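Local coordinates for protein probable CoA-transferase alpha subunit (Rhodococcus jostii, PDB 6COJ) that probably acts, as the alpha subunit of a CoA-transferase family enzyme, on the bound ring-bearing CoA thioester in company with a partner protein, at residues Met34-Pro47 with Leu175-Gly187. The protein carries 1 engineered substitution. Residues are numbered along the deposited sequence; the frame is centred on the assembly and turned at random.
Sequences MTIGIGGWGSRRKP and LNLDAALVHLNLG. With F8G (S-{(3R,5R,9R)-1-[(2R,3S,4R,5R)-5-(6-amino-9H-purin-9-yl)-4-hydroxy-3-(phosphonooxy)tetrahydrofuran-2-yl]-3,5,9-trihydroxy-8,8-dimethyl-3,5-dioxido-10,14-dioxo-2,4,6-trioxa-11,15-diaza-3lambda~5~,5lambda~5~-diphosphaheptadecan-17-yl} (5R,10R)-7-hydroxy-10-methyl-2-oxo-1-oxaspiro[4.5]dec-6-ene-6-carbothioate (non-preferred name)), chain E.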
loop_
_atom_site.group_PDB
_atom_site.type_symbol
_atom_site.label_atom_id
_atom_site.label_comp_id
_atom_site.label_asym_id
_atom_site.label_seq_id
_atom_site.Cartn_x
_atom_site.Cartn_y
_atom_site.Cartn_z
ATOM N N MET A 34 -22.850 16.417 3.347
ATOM C CA MET A 34 -21.456 16.018 3.218
ATOM C C MET A 34 -21.344 14.596 2.700
ATOM O O MET A 34 -22.240 13.762 2.883
ATOM C CB MET A 34 -20.752 16.079 4.570
ATOM C CG MET A 34 -20.177 17.425 4.885
ATOM S SD MET A 34 -19.293 17.334 6.442
ATOM C CE MET A 34 -18.594 18.981 6.520
ATOM N N THR A 35 -20.221 14.329 2.043
ATOM C CA THR A 35 -19.769 12.969 1.793
ATOM C C THR A 35 -18.865 12.565 2.954
ATOM O O THR A 35 -17.844 13.219 3.209
ATOM C CB THR A 35 -19.023 12.913 0.462
ATOM O OG1 THR A 35 -19.931 13.224 -0.596
ATOM C CG2 THR A 35 -18.450 11.529 0.228
ATOM N N ILE A 36 -19.254 11.515 3.678
ATOM C CA ILE A 36 -18.546 11.083 4.877
ATOM C C ILE A 36 -18.117 9.634 4.706
ATOM O O ILE A 36 -18.939 8.772 4.369
ATOM C CB ILE A 36 -19.414 11.251 6.138
ATOM C CG1 ILE A 36 -19.841 12.713 6.277
ATOM C CG2 ILE A 36 -18.657 10.773 7.386
ATOM C CD1 ILE A 36 -20.616 13.008 7.549
ATOM N N GLY A 37 -16.836 9.370 4.949
ATOM C CA GLY A 37 -16.336 8.010 4.982
ATOM C C GLY A 37 -16.343 7.519 6.419
ATOM O O GLY A 37 -15.991 8.254 7.338
ATOM N N ILE A 38 -16.760 6.274 6.609
ATOM C CA ILE A 38 -16.804 5.676 7.938
ATOM C C ILE A 38 -15.881 4.467 7.954
ATOM O O ILE A 38 -16.004 3.573 7.105
ATOM C CB ILE A 38 -18.238 5.297 8.351
ATOM C CG1 ILE A 38 -19.149 6.517 8.244
ATOM C CG2 ILE A 38 -18.225 4.743 9.769
ATOM C CD1 ILE A 38 -20.587 6.236 8.593
ATOM N N GLY A 39 -14.962 4.449 8.918
ATOM C CA GLY A 39 -13.931 3.431 9.009
ATOM C C GLY A 39 -14.442 2.090 9.510
ATOM O O GLY A 39 -15.641 1.791 9.488
ATOM N N GLY A 40 -13.505 1.272 9.974
ATOM C CA GLY A 40 -13.850 -0.081 10.354
ATOM C C GLY A 40 -14.266 -0.908 9.142
ATOM O O GLY A 40 -13.936 -0.602 7.995
ATOM N N TRP A 41 -15.035 -1.966 9.418
ATOM C CA TRP A 41 -15.397 -2.933 8.386
ATOM C C TRP A 41 -16.545 -3.790 8.898
ATOM O O TRP A 41 -16.384 -4.489 9.899
ATOM C CB TRP A 41 -14.178 -3.822 8.117
ATOM C CG TRP A 41 -14.391 -5.002 7.205
ATOM C CD1 TRP A 41 -15.048 -6.176 7.502
ATOM C CD2 TRP A 41 -13.884 -5.152 5.874
ATOM N NE1 TRP A 41 -14.994 -7.028 6.424
ATOM C CE2 TRP A 41 -14.277 -6.428 5.419
ATOM C CE3 TRP A 41 -13.145 -4.324 5.017
ATOM C CZ2 TRP A 41 -13.950 -6.897 4.146
ATOM C CZ3 TRP A 41 -12.823 -4.795 3.753
ATOM C CH2 TRP A 41 -13.226 -6.068 3.334
ATOM N N GLY A 42 -17.702 -3.752 8.235
ATOM C CA GLY A 42 -18.799 -4.586 8.704
ATOM C C GLY A 42 -19.106 -4.283 10.160
ATOM O O GLY A 42 -19.264 -3.120 10.549
ATOM N N SER A 43 -19.164 -5.324 10.989
ATOM C CA SER A 43 -19.340 -5.133 12.430
ATOM C C SER A 43 -18.005 -5.205 13.175
ATOM O O SER A 43 -17.835 -5.939 14.158
ATOM C CB SER A 43 -20.360 -6.129 12.974
ATOM O OG SER A 43 -20.671 -5.875 14.333
ATOM N N ARG A 44 -17.037 -4.415 12.704
ATOM C CA ARG A 44 -15.671 -4.449 13.225
ATOM C C ARG A 44 -15.141 -3.030 13.348
ATOM O O ARG A 44 -15.023 -2.315 12.345
ATOM C CB ARG A 44 -14.740 -5.294 12.339
ATOM C CG ARG A 44 -15.315 -6.653 11.970
ATOM C CD ARG A 44 -14.441 -7.415 10.983
ATOM N NE ARG A 44 -15.192 -8.484 10.329
ATOM C CZ ARG A 44 -14.716 -9.684 10.018
ATOM N NH1 ARG A 44 -13.465 -10.028 10.326
ATOM N NH2 ARG A 44 -15.508 -10.563 9.420
ATOM N N ARG A 45 -14.809 -2.648 14.582
ATOM C CA ARG A 45 -14.200 -1.358 14.935
ATOM C C ARG A 45 -14.846 -0.183 14.218
ATOM O O ARG A 45 -14.183 0.699 13.670
ATOM C CB ARG A 45 -12.675 -1.364 14.808
ATOM C CG ARG A 45 -12.025 -0.477 15.876
ATOM C CD ARG A 45 -10.488 -0.465 15.807
ATOM N NE ARG A 45 -10.058 0.143 14.545
ATOM C CZ ARG A 45 -9.298 -0.435 13.620
ATOM N NH1 ARG A 45 -8.776 -1.648 13.806
ATOM N NH2 ARG A 45 -9.045 0.238 12.500
ATOM N N LYS A 46 -16.181 -0.159 14.262
ATOM C CA LYS A 46 -16.890 0.986 13.735
ATOM C C LYS A 46 -16.888 2.110 14.768
ATOM O O LYS A 46 -16.917 1.851 15.972
ATOM C CB LYS A 46 -18.330 0.591 13.439
ATOM C CG LYS A 46 -18.447 -0.247 12.180
ATOM C CD LYS A 46 -18.203 0.602 10.962
ATOM C CE LYS A 46 -18.247 -0.200 9.685
ATOM N NZ LYS A 46 -18.075 0.728 8.544
ATOM N N PRO A 47 -16.848 3.385 14.318
ATOM C CA PRO A 47 -16.955 4.525 15.261
ATOM C C PRO A 47 -18.403 4.735 15.691
ATOM O O PRO A 47 -19.075 5.717 15.339
ATOM C CB PRO A 47 -16.400 5.686 14.430
ATOM C CG PRO A 47 -16.816 5.344 13.031
ATOM C CD PRO A 47 -16.650 3.837 12.928
ATOM N N LEU A 175 -12.505 8.472 -4.357
ATOM C CA LEU A 175 -13.552 8.632 -3.348
ATOM C C LEU A 175 -13.149 9.746 -2.379
ATOM O O LEU A 175 -12.790 9.520 -1.219
ATOM C CB LEU A 175 -13.805 7.303 -2.634
ATOM C CG LEU A 175 -14.390 6.192 -3.517
ATOM C CD1 LEU A 175 -14.369 4.850 -2.796
ATOM C CD2 LEU A 175 -15.808 6.541 -3.960
ATOM N N ASN A 176 -13.185 10.975 -2.889
ATOM C CA ASN A 176 -12.874 12.125 -2.054
ATOM C C ASN A 176 -13.978 12.329 -1.028
ATOM O O ASN A 176 -15.165 12.235 -1.344
ATOM C CB ASN A 176 -12.751 13.377 -2.918
ATOM C CG ASN A 176 -11.790 13.183 -4.069
ATOM O OD1 ASN A 176 -10.581 13.162 -3.874
ATOM N ND2 ASN A 176 -12.326 13.027 -5.275
ATOM N N LEU A 177 -13.590 12.624 0.203
ATOM C CA LEU A 177 -14.531 12.738 1.306
ATOM C C LEU A 177 -14.475 14.125 1.931
ATOM O O LEU A 177 -13.393 14.691 2.118
ATOM C CB LEU A 177 -14.179 11.725 2.395
ATOM C CG LEU A 177 -13.900 10.292 1.931
ATOM C CD1 LEU A 177 -13.351 9.447 3.079
ATOM C CD2 LEU A 177 -15.161 9.669 1.352
ATOM N N ASP A 178 -15.648 14.656 2.292
ATOM C CA ASP A 178 -15.652 15.862 3.110
ATOM C C ASP A 178 -15.156 15.554 4.511
ATOM O O ASP A 178 -14.473 16.381 5.125
ATOM C CB ASP A 178 -17.052 16.473 3.158
ATOM C CG ASP A 178 -17.518 16.932 1.796
ATOM O OD1 ASP A 178 -16.761 17.670 1.128
ATOM O OD2 ASP A 178 -18.620 16.528 1.384
ATOM N N ALA A 179 -15.496 14.379 5.037
ATOM C CA ALA A 179 -15.094 14.028 6.390
ATOM C C ALA A 179 -14.885 12.528 6.496
ATOM O O ALA A 179 -15.432 11.744 5.714
ATOM C CB ALA A 179 -16.127 14.497 7.423
ATOM N N ALA A 180 -14.060 12.138 7.466
ATOM C CA ALA A 180 -13.883 10.739 7.834
ATOM C C ALA A 180 -14.103 10.595 9.330
ATOM O O ALA A 180 -13.684 11.455 10.116
ATOM C CB ALA A 180 -12.471 10.229 7.489
ATOM N N LEU A 181 -14.773 9.509 9.713
ATOM C CA LEU A 181 -14.987 9.132 11.110
ATOM C C LEU A 181 -14.376 7.750 11.294
ATOM O O LEU A 181 -14.767 6.802 10.606
ATOM C CB LEU A 181 -16.484 9.078 11.438
ATOM C CG LEU A 181 -17.317 10.307 11.080
ATOM C CD1 LEU A 181 -18.793 10.017 11.327
ATOM C CD2 LEU A 181 -16.864 11.512 11.876
ATOM N N VAL A 182 -13.396 7.634 12.196
ATOM C CA VAL A 182 -12.729 6.361 12.451
ATOM C C VAL A 182 -12.559 6.198 13.956
ATOM O O VAL A 182 -12.521 7.175 14.704
ATOM C CB VAL A 182 -11.358 6.242 11.732
ATOM C CG1 VAL A 182 -11.518 6.397 10.207
ATOM C CG2 VAL A 182 -10.365 7.272 12.272
ATOM N N HIS A 183 -12.449 4.940 14.395
ATOM C CA HIS A 183 -12.235 4.603 15.800
ATOM C C HIS A 183 -11.006 3.716 15.922
ATOM O O HIS A 183 -10.898 2.703 15.223
ATOM C CB HIS A 183 -13.430 3.842 16.379
ATOM C CG HIS A 183 -13.309 3.580 17.843
ATOM N ND1 HIS A 183 -13.594 4.543 18.788
ATOM C CD2 HIS A 183 -12.921 2.478 18.531
ATOM C CE1 HIS A 183 -13.401 4.040 19.997
ATOM N NE2 HIS A 183 -12.998 2.787 19.869
ATOM N N LEU A 184 -10.104 4.078 16.827
ATOM C CA LEU A 184 -8.868 3.337 17.037
ATOM C C LEU A 184 -8.674 3.042 18.522
ATOM O O LEU A 184 -9.409 3.525 19.388
ATOM C CB LEU A 184 -7.660 4.074 16.436
ATOM C CG LEU A 184 -7.620 3.949 14.911
ATOM C CD1 LEU A 184 -6.659 4.953 14.299
ATOM C CD2 LEU A 184 -7.225 2.524 14.492
ATOM N N ASN A 185 -7.668 2.226 18.824
ATOM C CA ASN A 185 -7.539 1.753 20.194
ATOM C C ASN A 185 -6.828 2.734 21.113
ATOM O O ASN A 185 -7.104 2.758 22.316
ATOM C CB ASN A 185 -6.865 0.379 20.233
ATOM C CG ASN A 185 -7.668 -0.663 19.481
ATOM O OD1 ASN A 185 -8.534 -1.349 20.061
ATOM N ND2 ASN A 185 -7.410 -0.782 18.197
ATOM N N LEU A 186 -5.899 3.520 20.591
ATOM C CA LEU A 186 -5.059 4.352 21.432
ATOM C C LEU A 186 -4.613 5.541 20.605
ATOM O O LEU A 186 -4.352 5.401 19.408
ATOM C CB LEU A 186 -3.822 3.555 21.866
ATOM C CG LEU A 186 -3.074 4.014 23.106
ATOM C CD1 LEU A 186 -3.992 3.986 24.324
ATOM C CD2 LEU A 186 -1.903 3.085 23.309
ATOM N N GLY A 187 -4.505 6.699 21.237
ATOM C CA GLY A 187 -4.027 7.866 20.518
ATOM C C GLY A 187 -3.632 8.958 21.483
ATOM O O GLY A 187 -3.952 8.904 22.672
HETATM C C4 F8G E . -36.963 -13.612 -2.538
HETATM C C5 F8G E . -36.784 -13.566 -3.996
HETATM C C6 F8G E . -37.262 -12.363 -4.719
HETATM C C8 F8G E . -35.992 -15.445 -3.205
HETATM N N1 F8G E . -37.838 -11.357 -4.021
HETATM N N3 F8G E . -37.546 -12.580 -1.884
HETATM C "C1'" F8G E . -36.441 -15.198 -0.717
HETATM C C2 F8G E . -38.030 -11.374 -2.564
HETATM C "C2'" F8G E . -36.711 -16.669 -0.469
HETATM C "C3'" F8G E . -35.940 -16.895 0.811
HETATM C "C4'" F8G E . -34.710 -16.049 0.618
HETATM C "C5'" F8G E . -33.626 -16.864 -0.054
HETATM C CAA F8G E . -12.101 -11.365 -1.381
HETATM C CAB F8G E . -13.376 -12.119 -1.102
HETATM C CAC F8G E . -14.343 -11.658 -0.281
HETATM C CAD F8G E . -14.062 -10.535 0.707
HETATM C CAE F8G E . -12.593 -10.119 0.666
HETATM C CAF F8G E . -12.111 -9.982 -0.763
HETATM C CAG F8G E . -15.711 -12.196 -0.373
HETATM C CAI F8G E . -12.335 -8.817 1.409
HETATM C CAK F8G E . -14.486 -10.822 2.163
HETATM C CAL F8G E . -15.627 -9.864 2.544
HETATM C CAM F8G E . -15.811 -9.067 1.276
HETATM C CAQ F8G E . -17.909 -13.619 -1.126
HETATM C CAR F8G E . -18.149 -14.465 0.112
HETATM C CAT F8G E . -20.323 -15.512 -0.005
HETATM C CAU F8G E . -21.700 -15.574 0.627
HETATM C CAV F8G E . -22.754 -16.235 -0.254
HETATM C CAX F8G E . -24.326 -17.404 1.140
HETATM C CAY F8G E . -25.693 -17.471 1.771
HETATM C CAZ F8G E . -26.618 -18.452 1.043
HETATM C CBA F8G E . -28.024 -18.316 1.608
HETATM C CBM F8G E . -26.655 -18.105 -0.438
HETATM C CBN F8G E . -26.176 -19.898 1.231
HETATM N N6 F8G E . -37.122 -12.270 -6.063
HETATM N N7 F8G E . -36.183 -14.723 -4.340
HETATM N N9 F8G E . -36.471 -14.780 -2.138
HETATM N NAS F8G E . -19.548 -14.535 0.457
HETATM N NAW F8G E . -24.034 -16.316 0.436
HETATM O "O2'" F8G E . -38.104 -16.941 -0.299
HETATM O "O3'" F8G E . -36.629 -16.305 1.899
HETATM O "O4'" F8G E . -35.111 -14.984 -0.242
HETATM O "O5'" F8G E . -33.215 -17.896 0.838
HETATM O OAH F8G E . -13.480 -13.190 -1.663
HETATM O OAJ F8G E . -16.586 -11.710 0.334
HETATM O OAN F8G E . -16.647 -8.221 1.044
HETATM O OAO F8G E . -14.837 -9.422 0.282
HETATM O OBB F8G E . -28.380 -16.949 1.471
HETATM O OBD F8G E . -30.926 -16.846 1.007
HETATM O OBJ F8G E . -19.945 -16.302 -0.860
HETATM O OBK F8G E . -23.509 -18.303 1.278
HETATM O OBL F8G E . -25.576 -17.854 3.150
HETATM O OBO F8G E . -29.754 -14.916 2.006
HETATM O OBP F8G E . -30.008 -16.938 3.458
HETATM O OBQ F8G E . -31.319 -19.222 1.950
HETATM O OBR F8G E . -31.323 -18.837 -0.524
HETATM O OCI F8G E . -38.007 -16.396 4.023
HETATM O OCJ F8G E . -38.596 -17.820 2.076
HETATM O OCK F8G E . -36.551 -18.315 3.417
HETATM P PBC F8G E . -29.781 -16.422 2.057
HETATM P PBE F8G E . -31.657 -18.265 0.834
HETATM P PCH F8G E . -37.469 -17.237 2.892
HETATM S SAP F8G E . -16.174 -13.442 -1.399
HETATM O O HOH W 1 -12.895 2.944 12.489
#
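Strand 35-38 runs parallel to strand 179-184, and a ladder of backbone bonds joins them: A179 N to T35 O, G37 N to A179 O (2.9 Å), L181 N to G37 O and G39 N to L181 O. At its start a carboxylate takes over, D178 OD2 accepting T35 N at 2.8 Å on its anti side, 17° out of the carboxylate plane. At the far end, a bend at chi3 (65°) turns R45 NE onto H183 O at 2.8 Å, in the carbonyl plane, and NH2 also forms a salt bridge with D203. A leucine in place of R45 would probably leave H183 O and D203 without these partners. A water accepts from H183 N and donates to R45 O, tying strand 179-184 to the loop that follows strand 35-38. Apolar packing follows the pleat. I36 CG2 lies 4.0 Å from L181 CG, while L177 CD1 reaches G37 CA on the other face, where any side chain at G37 would clash. Further on, the ring of P47 leans its CG on L181 O (3.5 Å), and L184 CD2 sits over one face of the R45 guanidinium. These are two central neighbours of the parallel, Rossmann-like sheet of the CoA-transferase fold, whose loop after strand 35-38 brings W41 against the ring system of the bound CoA thioester.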